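PDB 3N7L: neurotoxin from Clostridium botulinum, which probably binds gangliosides on nerve-cell membranes through this receptor-binding domain, an early step in the entry of the toxin into neurons. Local coordinates for residues N154-I159 / A212-D217; W142-I147 / N221-S226; Q362-S367 / S408-T413; K320-L325 / W391-Y396. All coordinates share one frame; numbering follows the deposited sequence.

Interaction 1: residues N154-I159 / A212-D217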
# COMPACT_ATOMS: atom_id res chain seq x y z
N ASN A 154 2.49 20.48 -20.47
CA ASN A 154 2.89 19.10 -20.27
C ASN A 154 1.81 18.20 -19.70
O ASN A 154 0.79 18.65 -19.17
CB ASN A 154 4.09 19.00 -19.33
CG ASN A 154 5.31 19.72 -19.85
OD1 ASN A 154 5.65 19.62 -21.03
ND2 ASN A 154 5.98 20.44 -18.97
N MET A 155 2.08 16.90 -19.82
CA MET A 155 1.23 15.83 -19.32
C MET A 155 2.16 15.24 -18.25
O MET A 155 3.32 14.95 -18.56
CB MET A 155 0.99 14.81 -20.43
CG MET A 155 -0.31 14.04 -20.36
SD MET A 155 -0.36 12.67 -21.56
CE MET A 155 0.40 13.38 -23.00
N MET A 156 1.69 15.09 -17.02
CA MET A 156 2.54 14.54 -15.96
C MET A 156 1.81 13.52 -15.10
O MET A 156 0.60 13.63 -14.87
CB MET A 156 3.04 15.67 -15.04
CG MET A 156 3.65 16.87 -15.76
SD MET A 156 4.29 18.12 -14.61
CE MET A 156 2.79 18.94 -14.12
N ILE A 157 2.53 12.51 -14.63
CA ILE A 157 1.91 11.51 -13.78
C ILE A 157 2.69 11.37 -12.48
O ILE A 157 3.92 11.26 -12.48
CB ILE A 157 1.77 10.12 -14.47
CG1 ILE A 157 1.06 9.16 -13.52
CG2 ILE A 157 3.14 9.57 -14.84
CD1 ILE A 157 0.61 7.88 -14.18
N TYR A 158 1.96 11.40 -11.38
CA TYR A 158 2.54 11.27 -10.05
C TYR A 158 1.97 10.02 -9.38
O TYR A 158 0.82 9.64 -9.62
CB TYR A 158 2.17 12.48 -9.19
CG TYR A 158 2.62 13.83 -9.72
CD1 TYR A 158 3.69 14.50 -9.14
CD2 TYR A 158 1.93 14.46 -10.76
CE1 TYR A 158 4.07 15.78 -9.57
CE2 TYR A 158 2.30 15.74 -11.21
CZ TYR A 158 3.37 16.39 -10.60
OH TYR A 158 3.72 17.66 -11.00
N ILE A 159 2.78 9.39 -8.54
CA ILE A 159 2.36 8.21 -7.80
C ILE A 159 2.74 8.49 -6.36
O ILE A 159 3.90 8.78 -6.07
CB ILE A 159 3.09 6.94 -8.31
CG1 ILE A 159 2.66 6.64 -9.75
CG2 ILE A 159 2.78 5.75 -7.39
CD1 ILE A 159 1.16 6.41 -9.92
N ALA A 212 -10.52 21.11 -12.58
CA ALA A 212 -10.45 21.94 -13.77
C ALA A 212 -9.19 22.80 -13.74
O ALA A 212 -9.23 23.98 -14.08
CB ALA A 212 -11.68 22.83 -13.88
N LYS A 213 -8.08 22.21 -13.34
CA LYS A 213 -6.81 22.93 -13.29
C LYS A 213 -5.65 21.96 -13.26
O LYS A 213 -5.84 20.76 -13.07
CB LYS A 213 -6.74 23.83 -12.05
CG LYS A 213 -6.57 23.07 -10.75
CD LYS A 213 -6.32 24.01 -9.57
CE LYS A 213 -5.00 24.75 -9.71
NZ LYS A 213 -4.72 25.59 -8.52
N GLU A 214 -4.45 22.49 -13.44
CA GLU A 214 -3.23 21.69 -13.43
C GLU A 214 -2.68 21.77 -12.01
O GLU A 214 -2.07 22.78 -11.63
CB GLU A 214 -2.22 22.26 -14.42
CG GLU A 214 -1.08 21.31 -14.80
CD GLU A 214 0.09 22.02 -15.49
OE1 GLU A 214 -0.12 23.10 -16.09
OE2 GLU A 214 1.22 21.48 -15.42
N LEU A 215 -2.89 20.72 -11.21
CA LEU A 215 -2.41 20.70 -9.83
C LEU A 215 -0.89 20.64 -9.79
O LEU A 215 -0.27 19.89 -10.54
CB LEU A 215 -2.95 19.47 -9.10
CG LEU A 215 -4.46 19.28 -8.96
CD1 LEU A 215 -4.73 17.99 -8.19
CD2 LEU A 215 -5.08 20.47 -8.23
N ASP A 216 -0.28 21.45 -8.93
CA ASP A 216 1.18 21.43 -8.82
C ASP A 216 1.59 20.45 -7.72
O ASP A 216 0.74 19.92 -7.00
CB ASP A 216 1.71 22.84 -8.52
CG ASP A 216 1.19 23.40 -7.22
OD1 ASP A 216 1.05 24.64 -7.14
OD2 ASP A 216 0.94 22.63 -6.28
N ASP A 217 2.89 20.20 -7.61
CA ASP A 217 3.42 19.28 -6.61
C ASP A 217 2.83 19.47 -5.21
O ASP A 217 2.32 18.53 -4.61
CB ASP A 217 4.94 19.39 -6.53
CG ASP A 217 5.64 18.69 -7.69
OD1 ASP A 217 5.47 19.14 -8.85
OD2 ASP A 217 6.35 17.69 -7.44
O HOH W 1 2.52 22.06 -18.20

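Interaction 2: residues W142-I147 / N221-S226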
# COMPACT_ATOMS: atom_id res chain seq x y z
N TRP A 142 -2.27 -0.45 -2.16
CA TRP A 142 -3.03 0.74 -2.48
C TRP A 142 -2.02 1.81 -2.88
O TRP A 142 -0.95 1.91 -2.27
CB TRP A 142 -3.77 1.26 -1.24
CG TRP A 142 -5.13 0.68 -0.99
CD1 TRP A 142 -5.48 -0.22 -0.03
CD2 TRP A 142 -6.34 1.03 -1.67
NE1 TRP A 142 -6.83 -0.44 -0.06
CE2 TRP A 142 -7.39 0.31 -1.06
CE3 TRP A 142 -6.64 1.89 -2.74
CZ2 TRP A 142 -8.72 0.42 -1.48
CZ3 TRP A 142 -7.96 2.00 -3.16
CH2 TRP A 142 -8.99 1.27 -2.53
N PHE A 143 -2.32 2.59 -3.91
CA PHE A 143 -1.44 3.68 -4.29
C PHE A 143 -2.28 4.85 -4.80
O PHE A 143 -3.40 4.67 -5.29
CB PHE A 143 -0.35 3.23 -5.30
CG PHE A 143 -0.85 2.77 -6.63
CD1 PHE A 143 -0.81 3.63 -7.74
CD2 PHE A 143 -1.30 1.47 -6.82
CE1 PHE A 143 -1.20 3.18 -9.00
CE2 PHE A 143 -1.69 1.01 -8.08
CZ PHE A 143 -1.64 1.87 -9.17
N PHE A 144 -1.74 6.06 -4.65
CA PHE A 144 -2.44 7.28 -5.05
C PHE A 144 -1.94 7.82 -6.38
O PHE A 144 -0.76 8.17 -6.53
CB PHE A 144 -2.28 8.33 -3.96
CG PHE A 144 -3.07 9.59 -4.21
CD1 PHE A 144 -4.46 9.58 -4.20
CD2 PHE A 144 -2.41 10.80 -4.41
CE1 PHE A 144 -5.18 10.75 -4.39
CE2 PHE A 144 -3.13 11.99 -4.60
CZ PHE A 144 -4.52 11.96 -4.58
N VAL A 145 -2.85 7.91 -7.35
CA VAL A 145 -2.52 8.40 -8.67
C VAL A 145 -2.94 9.84 -8.87
O VAL A 145 -4.00 10.26 -8.42
CB VAL A 145 -3.22 7.56 -9.77
CG1 VAL A 145 -2.96 8.17 -11.16
CG2 VAL A 145 -2.74 6.12 -9.73
N THR A 146 -2.09 10.60 -9.55
CA THR A 146 -2.43 11.98 -9.86
C THR A 146 -1.90 12.26 -11.26
O THR A 146 -0.70 12.22 -11.50
CB THR A 146 -1.80 13.00 -8.89
OG1 THR A 146 -2.21 12.70 -7.56
CG2 THR A 146 -2.28 14.40 -9.24
N ILE A 147 -2.82 12.52 -12.18
CA ILE A 147 -2.44 12.82 -13.55
C ILE A 147 -2.78 14.28 -13.82
O ILE A 147 -3.92 14.68 -13.62
CB ILE A 147 -3.21 11.92 -14.54
CG1 ILE A 147 -2.79 10.46 -14.34
CG2 ILE A 147 -2.94 12.35 -15.99
CD1 ILE A 147 -3.69 9.45 -15.04
N ASN A 221 0.41 16.78 -3.14
CA ASN A 221 0.75 16.17 -1.87
C ASN A 221 -0.17 16.54 -0.72
O ASN A 221 -0.42 15.72 0.16
CB ASN A 221 2.21 16.44 -1.52
CG ASN A 221 3.16 15.62 -2.38
OD1 ASN A 221 3.47 15.98 -3.51
ND2 ASN A 221 3.61 14.49 -1.84
N ILE A 222 -0.67 17.77 -0.72
CA ILE A 222 -1.60 18.18 0.33
C ILE A 222 -2.85 17.32 0.17
O ILE A 222 -3.43 16.84 1.15
CB ILE A 222 -1.97 19.68 0.22
CG1 ILE A 222 -0.79 20.53 0.69
CG2 ILE A 222 -3.22 19.99 1.04
CD1 ILE A 222 -1.04 22.02 0.62
N LEU A 223 -3.26 17.11 -1.08
CA LEU A 223 -4.42 16.28 -1.37
C LEU A 223 -4.13 14.86 -0.89
O LEU A 223 -4.92 14.26 -0.16
CB LEU A 223 -4.70 16.26 -2.87
CG LEU A 223 -5.92 15.47 -3.34
CD1 LEU A 223 -7.18 16.03 -2.67
CD2 LEU A 223 -6.04 15.56 -4.86
N PHE A 224 -2.98 14.35 -1.30
CA PHE A 224 -2.52 13.01 -0.94
C PHE A 224 -2.67 12.77 0.57
O PHE A 224 -3.32 11.82 1.00
CB PHE A 224 -1.04 12.88 -1.35
CG PHE A 224 -0.41 11.57 -0.99
CD1 PHE A 224 0.88 11.53 -0.49
CD2 PHE A 224 -1.08 10.37 -1.22
CE1 PHE A 224 1.51 10.31 -0.21
CE2 PHE A 224 -0.47 9.15 -0.95
CZ PHE A 224 0.83 9.11 -0.45
N ASN A 225 -2.08 13.65 1.36
CA ASN A 225 -2.13 13.52 2.81
C ASN A 225 -3.51 13.69 3.43
O ASN A 225 -3.87 12.97 4.36
CB ASN A 225 -1.13 14.49 3.43
CG ASN A 225 0.31 14.11 3.14
OD1 ASN A 225 1.18 14.97 3.01
ND2 ASN A 225 0.56 12.80 3.05
N SER A 226 -4.30 14.63 2.91
CA SER A 226 -5.63 14.89 3.46
C SER A 226 -6.60 13.72 3.31
O SER A 226 -7.62 13.66 4.00
CB SER A 226 -6.24 16.13 2.79
OG SER A 226 -6.65 15.85 1.46

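Interaction 3: residues Q362-S367 / S408-T413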
# COMPACT_ATOMS: atom_id res chain seq x y z
N GLN A 362 7.93 1.50 12.66
CA GLN A 362 9.11 1.39 13.49
C GLN A 362 8.58 0.96 14.85
O GLN A 362 7.49 1.37 15.26
CB GLN A 362 9.86 2.72 13.56
CG GLN A 362 10.80 2.92 12.38
CD GLN A 362 11.66 4.17 12.50
OE1 GLN A 362 12.85 4.14 12.22
NE2 GLN A 362 11.04 5.27 12.91
N LEU A 363 9.34 0.11 15.52
CA LEU A 363 8.96 -0.43 16.81
C LEU A 363 10.03 -0.10 17.86
O LEU A 363 11.19 -0.45 17.70
CB LEU A 363 8.77 -1.95 16.69
CG LEU A 363 7.56 -2.37 15.85
CD1 LEU A 363 7.74 -3.79 15.32
CD2 LEU A 363 6.30 -2.26 16.70
N PHE A 364 9.61 0.57 18.92
CA PHE A 364 10.51 0.95 20.00
C PHE A 364 10.23 0.12 21.25
O PHE A 364 9.08 -0.03 21.65
CB PHE A 364 10.34 2.44 20.31
CG PHE A 364 10.63 3.33 19.14
CD1 PHE A 364 11.94 3.73 18.86
CD2 PHE A 364 9.61 3.73 18.27
CE1 PHE A 364 12.22 4.51 17.74
CE2 PHE A 364 9.89 4.51 17.15
CZ PHE A 364 11.20 4.90 16.88
N LEU A 365 11.28 -0.43 21.86
CA LEU A 365 11.12 -1.21 23.08
C LEU A 365 10.53 -0.29 24.15
O LEU A 365 11.04 0.81 24.39
CB LEU A 365 12.46 -1.77 23.56
CG LEU A 365 12.42 -2.48 24.92
CD1 LEU A 365 11.50 -3.68 24.83
CD2 LEU A 365 13.82 -2.90 25.34
N SER A 366 9.46 -0.75 24.77
CA SER A 366 8.76 0.01 25.80
C SER A 366 9.32 -0.22 27.20
O SER A 366 9.78 -1.32 27.53
CB SER A 366 7.28 -0.37 25.79
OG SER A 366 6.65 0.06 26.98
N SER A 367 9.28 0.82 28.02
CA SER A 367 9.74 0.70 29.39
C SER A 367 8.52 0.33 30.22
O SER A 367 7.62 1.14 30.41
CB SER A 367 10.32 2.02 29.89
OG SER A 367 10.80 1.87 31.21
N SER A 408 21.50 6.79 15.06
CA SER A 408 21.83 6.46 13.68
C SER A 408 20.85 5.47 13.06
O SER A 408 20.56 5.56 11.87
CB SER A 408 23.25 5.89 13.59
OG SER A 408 24.21 6.86 13.99
N LEU A 409 20.35 4.54 13.86
CA LEU A 409 19.40 3.54 13.38
C LEU A 409 18.04 4.15 13.10
O LEU A 409 17.24 3.62 12.32
CB LEU A 409 19.24 2.42 14.41
CG LEU A 409 20.29 1.31 14.40
CD1 LEU A 409 20.03 0.37 15.55
CD2 LEU A 409 20.22 0.56 13.08
N LEU A 410 17.77 5.27 13.75
CA LEU A 410 16.51 5.97 13.61
C LEU A 410 16.17 6.25 12.15
O LEU A 410 15.01 6.39 11.78
CB LEU A 410 16.57 7.28 14.39
CG LEU A 410 15.27 7.88 14.93
CD1 LEU A 410 14.60 6.89 15.89
CD2 LEU A 410 15.59 9.18 15.65
N GLU A 411 17.20 6.33 11.31
CA GLU A 411 17.02 6.62 9.89
C GLU A 411 17.28 5.43 8.98
O GLU A 411 17.19 5.55 7.76
CB GLU A 411 17.95 7.76 9.48
CG GLU A 411 17.58 9.11 10.07
CD GLU A 411 16.18 9.53 9.68
OE1 GLU A 411 15.22 8.98 10.24
OE2 GLU A 411 16.05 10.41 8.80
N SER A 412 17.60 4.28 9.57
CA SER A 412 17.89 3.09 8.79
C SER A 412 16.64 2.31 8.37
O SER A 412 15.71 2.15 9.16
CB SER A 412 18.82 2.18 9.57
OG SER A 412 19.13 1.02 8.83
N THR A 413 16.63 1.82 7.14
CA THR A 413 15.51 1.03 6.66
C THR A 413 15.50 -0.34 7.34
O THR A 413 14.55 -1.11 7.21
CB THR A 413 15.56 0.83 5.13
OG1 THR A 413 16.85 0.34 4.76
CG2 THR A 413 15.29 2.15 4.41

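Interaction 4: residues K320-L325 / W391-Y396. With SO4 (sulfate ion), chain B; SO4 (sulfate ion), chain D.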
# COMPACT_ATOMS: atom_id res chain seq x y z
N LYS A 320 18.58 -13.73 26.90
CA LYS A 320 20.04 -13.67 27.00
C LYS A 320 20.67 -14.65 26.03
O LYS A 320 20.43 -15.85 26.10
CB LYS A 320 20.50 -14.00 28.42
CG LYS A 320 22.01 -13.79 28.66
CD LYS A 320 22.38 -14.01 30.12
CE LYS A 320 23.85 -13.68 30.38
NZ LYS A 320 24.77 -14.59 29.65
N PRO A 321 21.48 -14.15 25.09
CA PRO A 321 22.12 -15.02 24.11
C PRO A 321 23.28 -15.81 24.73
O PRO A 321 23.77 -15.45 25.80
CB PRO A 321 22.58 -14.04 23.04
CG PRO A 321 22.99 -12.84 23.87
CD PRO A 321 21.88 -12.74 24.90
N SER A 322 23.69 -16.89 24.07
CA SER A 322 24.79 -17.72 24.56
C SER A 322 26.06 -16.90 24.83
O SER A 322 26.82 -17.20 25.74
CB SER A 322 25.09 -18.83 23.55
OG SER A 322 25.46 -18.28 22.30
N ARG A 323 26.29 -15.88 24.01
CA ARG A 323 27.44 -15.00 24.18
C ARG A 323 26.95 -13.60 23.87
O ARG A 323 25.98 -13.43 23.14
CB ARG A 323 28.55 -15.38 23.19
CG ARG A 323 28.03 -15.57 21.78
CD ARG A 323 29.04 -15.20 20.70
NE ARG A 323 30.25 -16.01 20.74
CZ ARG A 323 31.03 -16.22 19.69
NH1 ARG A 323 30.73 -15.70 18.51
NH2 ARG A 323 32.13 -16.95 19.82
N ASN A 324 27.61 -12.58 24.42
CA ASN A 324 27.20 -11.21 24.17
C ASN A 324 27.28 -10.92 22.66
O ASN A 324 28.31 -11.18 22.03
CB ASN A 324 28.10 -10.23 24.92
CG ASN A 324 27.56 -8.82 24.93
OD1 ASN A 324 27.24 -8.26 23.88
ND2 ASN A 324 27.44 -8.24 26.12
N LEU A 325 26.21 -10.39 22.09
CA LEU A 325 26.19 -10.11 20.65
C LEU A 325 26.81 -8.76 20.30
O LEU A 325 27.20 -8.53 19.16
CB LEU A 325 24.75 -10.15 20.13
CG LEU A 325 23.95 -11.44 20.35
CD1 LEU A 325 22.57 -11.30 19.71
CD2 LEU A 325 24.69 -12.62 19.75
N TRP A 391 28.86 -27.56 19.77
CA TRP A 391 30.28 -27.40 19.49
C TRP A 391 30.75 -26.08 18.87
O TRP A 391 31.83 -25.59 19.19
CB TRP A 391 30.76 -28.54 18.59
CG TRP A 391 30.55 -29.89 19.19
CD1 TRP A 391 29.60 -30.81 18.84
CD2 TRP A 391 31.29 -30.47 20.27
NE1 TRP A 391 29.71 -31.93 19.63
CE2 TRP A 391 30.74 -31.75 20.52
CE3 TRP A 391 32.37 -30.04 21.05
CZ2 TRP A 391 31.23 -32.60 21.51
CZ3 TRP A 391 32.86 -30.88 22.05
CH2 TRP A 391 32.29 -32.15 22.27
N PHE A 392 29.94 -25.52 17.98
CA PHE A 392 30.32 -24.29 17.30
C PHE A 392 29.26 -23.20 17.36
O PHE A 392 28.10 -23.47 17.66
CB PHE A 392 30.61 -24.57 15.82
CG PHE A 392 31.67 -25.61 15.59
CD1 PHE A 392 33.01 -25.31 15.81
CD2 PHE A 392 31.33 -26.89 15.15
CE1 PHE A 392 34.00 -26.27 15.60
CE2 PHE A 392 32.31 -27.86 14.94
CZ PHE A 392 33.65 -27.55 15.16
N ASN A 393 29.69 -21.98 17.07
CA ASN A 393 28.78 -20.85 17.00
C ASN A 393 28.31 -20.83 15.55
O ASN A 393 29.01 -21.31 14.66
CB ASN A 393 29.51 -19.56 17.36
CG ASN A 393 29.75 -19.43 18.84
OD1 ASN A 393 28.81 -19.25 19.61
ND2 ASN A 393 31.01 -19.53 19.25
N HIS A 394 27.12 -20.29 15.31
CA HIS A 394 26.55 -20.23 13.97
C HIS A 394 25.97 -18.85 13.73
O HIS A 394 25.46 -18.22 14.65
CB HIS A 394 25.42 -21.26 13.84
CG HIS A 394 25.83 -22.66 14.17
ND1 HIS A 394 26.36 -23.52 13.23
CD2 HIS A 394 25.83 -23.33 15.35
CE1 HIS A 394 26.67 -24.67 13.82
NE2 HIS A 394 26.36 -24.57 15.10
N GLU A 395 26.07 -18.39 12.49
CA GLU A 395 25.53 -17.09 12.12
C GLU A 395 24.01 -17.22 12.00
O GLU A 395 23.51 -18.12 11.34
CB GLU A 395 26.11 -16.63 10.77
CG GLU A 395 27.56 -16.13 10.84
CD GLU A 395 27.69 -14.71 11.38
OE1 GLU A 395 28.79 -14.33 11.83
OE2 GLU A 395 26.69 -13.95 11.34
N TYR A 396 23.29 -16.33 12.67
CA TYR A 396 21.84 -16.31 12.63
C TYR A 396 21.38 -14.90 12.33
O TYR A 396 21.86 -13.94 12.94
CB TYR A 396 21.24 -16.75 13.98
CG TYR A 396 21.41 -18.21 14.31
CD1 TYR A 396 20.75 -19.19 13.56
CD2 TYR A 396 22.27 -18.62 15.32
CE1 TYR A 396 20.95 -20.55 13.82
CE2 TYR A 396 22.47 -19.98 15.59
CZ TYR A 396 21.81 -20.93 14.84
OH TYR A 396 22.02 -22.27 15.09
S SO4 B . 27.01 -27.89 16.55
O1 SO4 B . 28.06 -28.30 15.61
O2 SO4 B . 27.02 -28.77 17.73
O3 SO4 B . 25.68 -27.97 15.89
O4 SO4 B . 27.26 -26.49 16.96
S SO4 D . 26.57 -4.51 26.79
O1 SO4 D . 27.73 -5.16 26.15
O2 SO4 D . 26.12 -5.32 27.93
O3 SO4 D . 25.44 -4.37 25.81
O4 SO4 D . 26.97 -3.17 27.24
O HOH W 2 28.17 -18.83 22.18

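Interaction 1: residues N154-I159 / A212-D217
Tyr158 reaches from strand 154-159 to Asp217, donating a hydrogen bond from its hydroxyl to the carboxylate: Tyr158 OH lies 3.1 Å from Asp217 OD1. The donor arrives from above the carboxylate plane, 53° out of it, and ring and carboxylate stand nearly square to each other, 80° apart. OD2 sits near the ring plane, beside the CE1 edge, where the slightly positive ring hydrogens suit a carboxylate. A second touch is made two residues earlier on the same side of the strand, where the methyl CE of Met156 comes 3.3 Å from OE2 of Glu214. The bend at chi3 (-79°) turns that flexible thioether end toward the acid. A water donates to the same OE2 and accepts from the backbone N of Asn154. The setting is the N-terminal, concanavalin-like beta domain: the strand pairs with 143-150 and 162-168, while 212-217 leads from strand 202-211 into helix 217-226. At the N-cap, OD2 of Asp216 accepts from Asp219 N, and Asp217 opens the first turn, where the helix dipole would probably favour an acid. Farther out, Asn150 binds Glu214 OE1, and Ser74 OG is bonded to Lys213 O and Leu215 N, holding the connecting loop against the sheet.

Interaction 2: residues W142-I147 / N221-S226
Phe144 and Phe224 lie nearly parallel, with ring planes 23° apart, but they are slid so far past each other that the rings barely overlap and their centroids are 5.5 Å apart. The two side chains run in opposite directions, and each ring therefore lies beside the root of the other. CD2 of Phe224 is 3.5 Å from CD2 of Phe144, and CE2 of Phe224 is 3.6 Å from CB of Phe144. Conversely, CE2 of Phe144 reaches the helix backbone, 3.8 Å from CA of Phe224. Phe144 extends this far because its CG is anti to the backbone N (chi1 -175°), which sends the ring straight out from the strand. The side chains of Phe144 and Leu223 cross at about a right angle, and CD2 of the leucine lies in the Phe144 ring plane, 3.9 Å from CZ. A flat phenyl can lie between strand and helix, and the branched leucine packs at its edge, so the contact is entirely apolar. Near the end of the helix, Ser226 OG donates a hydrogen bond to Leu223 O (2.9 Å), tying a polar side chain back to the backbone of its own turn. Phe144 N is held by Asn160 OD1, which helps fix the strand residue from which the ring projects. Trp78 of strand 72-82 meets the Phe144 ring at about 45°, and Leu223 rests on Ser76 of that strand. Helix 217-226 thus packs over strands 72-82 and 143-150, with Leu227 also touching Phe144 where the chain leaves the helix.

Interaction 3: residues Q362-S367 / S408-T413
Apolar contact is made by Phe364 and Leu410, whose side chains cross at about a right angle. The methyl CD1 of Leu410 comes up at the edge of the phenyl ring, in its plane, 3.8 Å from CE1 and a little farther from CZ; a branched aliphatic end can set one methyl against a ring edge in this way. With CG beside the backbone N (chi1 -60°), the Phe364 ring swings from a strand position that does not face the loop until its far edge meets the leucine. A cation-pi interaction adds Arg373 to the same ring, so the aromatic residue serves a hydrocarbon and a charge at once.

The polar part centres on Gln362, whose long extended chain carries its amide to the backbone carbonyl of Leu410. The end of that amide is probably modelled turned over; in the reversed orientation a hydrogen bond to Leu410 O becomes possible. Within the loop, Ser412 N donates to Leu409 O (2.9 Å), closing a turn that includes Leu410.

Strand 359-366, which carries Gln362 and Phe364, belongs to the C-terminal beta-trefoil and pairs with strands 348-354 and 373-384. Ile376 of the latter touches both residues, while the 408-413 loop leads from strand 394-402 toward strand 417-421.

Interaction 4: residues K320-L325 / W391-Y396
Arg323 and Asn393 meet at the surface of the C-terminal trefoil, beside what is probably the ganglioside-binding loop described for this toxin, with the exposed Trp391 and Phe392 on it. The Asn393 amide lies over one face of the Arg323 guanidinium, CG being 3.5 Å above the centre of its plane, with the two planes 32° apart. The arginine is bent at chi2 and chi3, and its NH1 donates to Ser383 O, which helps fix the guanidinium's rotation. ND2 of Asn393 approaches NH2 of Arg323 to 2.9 Å, but both are donors and no bond forms; ND2 is instead bonded to a glycerol. OD1 of Asn393 accepts from a water (2.7 Å) that also bonds to Ser322 OG, itself hydrogen-bonded to Lys385 N.

The residues flanking Asn393 hold a sulfate, probably from the crystallisation liquor. Phe392 N (3.0 Å) and His394 NE2 (2.8 Å) both donate to sulfate O4. Trp391 N donates to sulfate O2 (3.0 Å). On the other segment, Asn324 ND2 donates to O1 of a second sulfate (3.1 Å). Backbone N-H groups and a histidine suit an anion, and large exposed aromatics suit sugars or lipid. The first sulfate thus hints at a spot that could conceivably receive an acidic group such as a sialic acid carboxylate.

Interactions 1 and 2 share the N-terminal beta domain. Their centres are about 11 Å apart on neighbouring strands 143-150 and 154-159, which meet where Tyr158 N probably hydrogen-bonds Thr146 O. They use successive parts of the 212-226 loop and helix, interaction 1 lying within the span of chain bounded by interaction 2. Interactions 3 and 4 belong to the C-terminal trefoil and follow later, with segments alternating in the order 320-325, 362-367, 391-396, 408-413. They reach one sheet, with centres about 23 Å apart. Interactions 1 and 4, on opposite sides of the chain's centre, have centres about 54 Å apart. The packing of loop and helix on the sheet of one domain is thus well separated from the probable ganglioside-binding surface of the other.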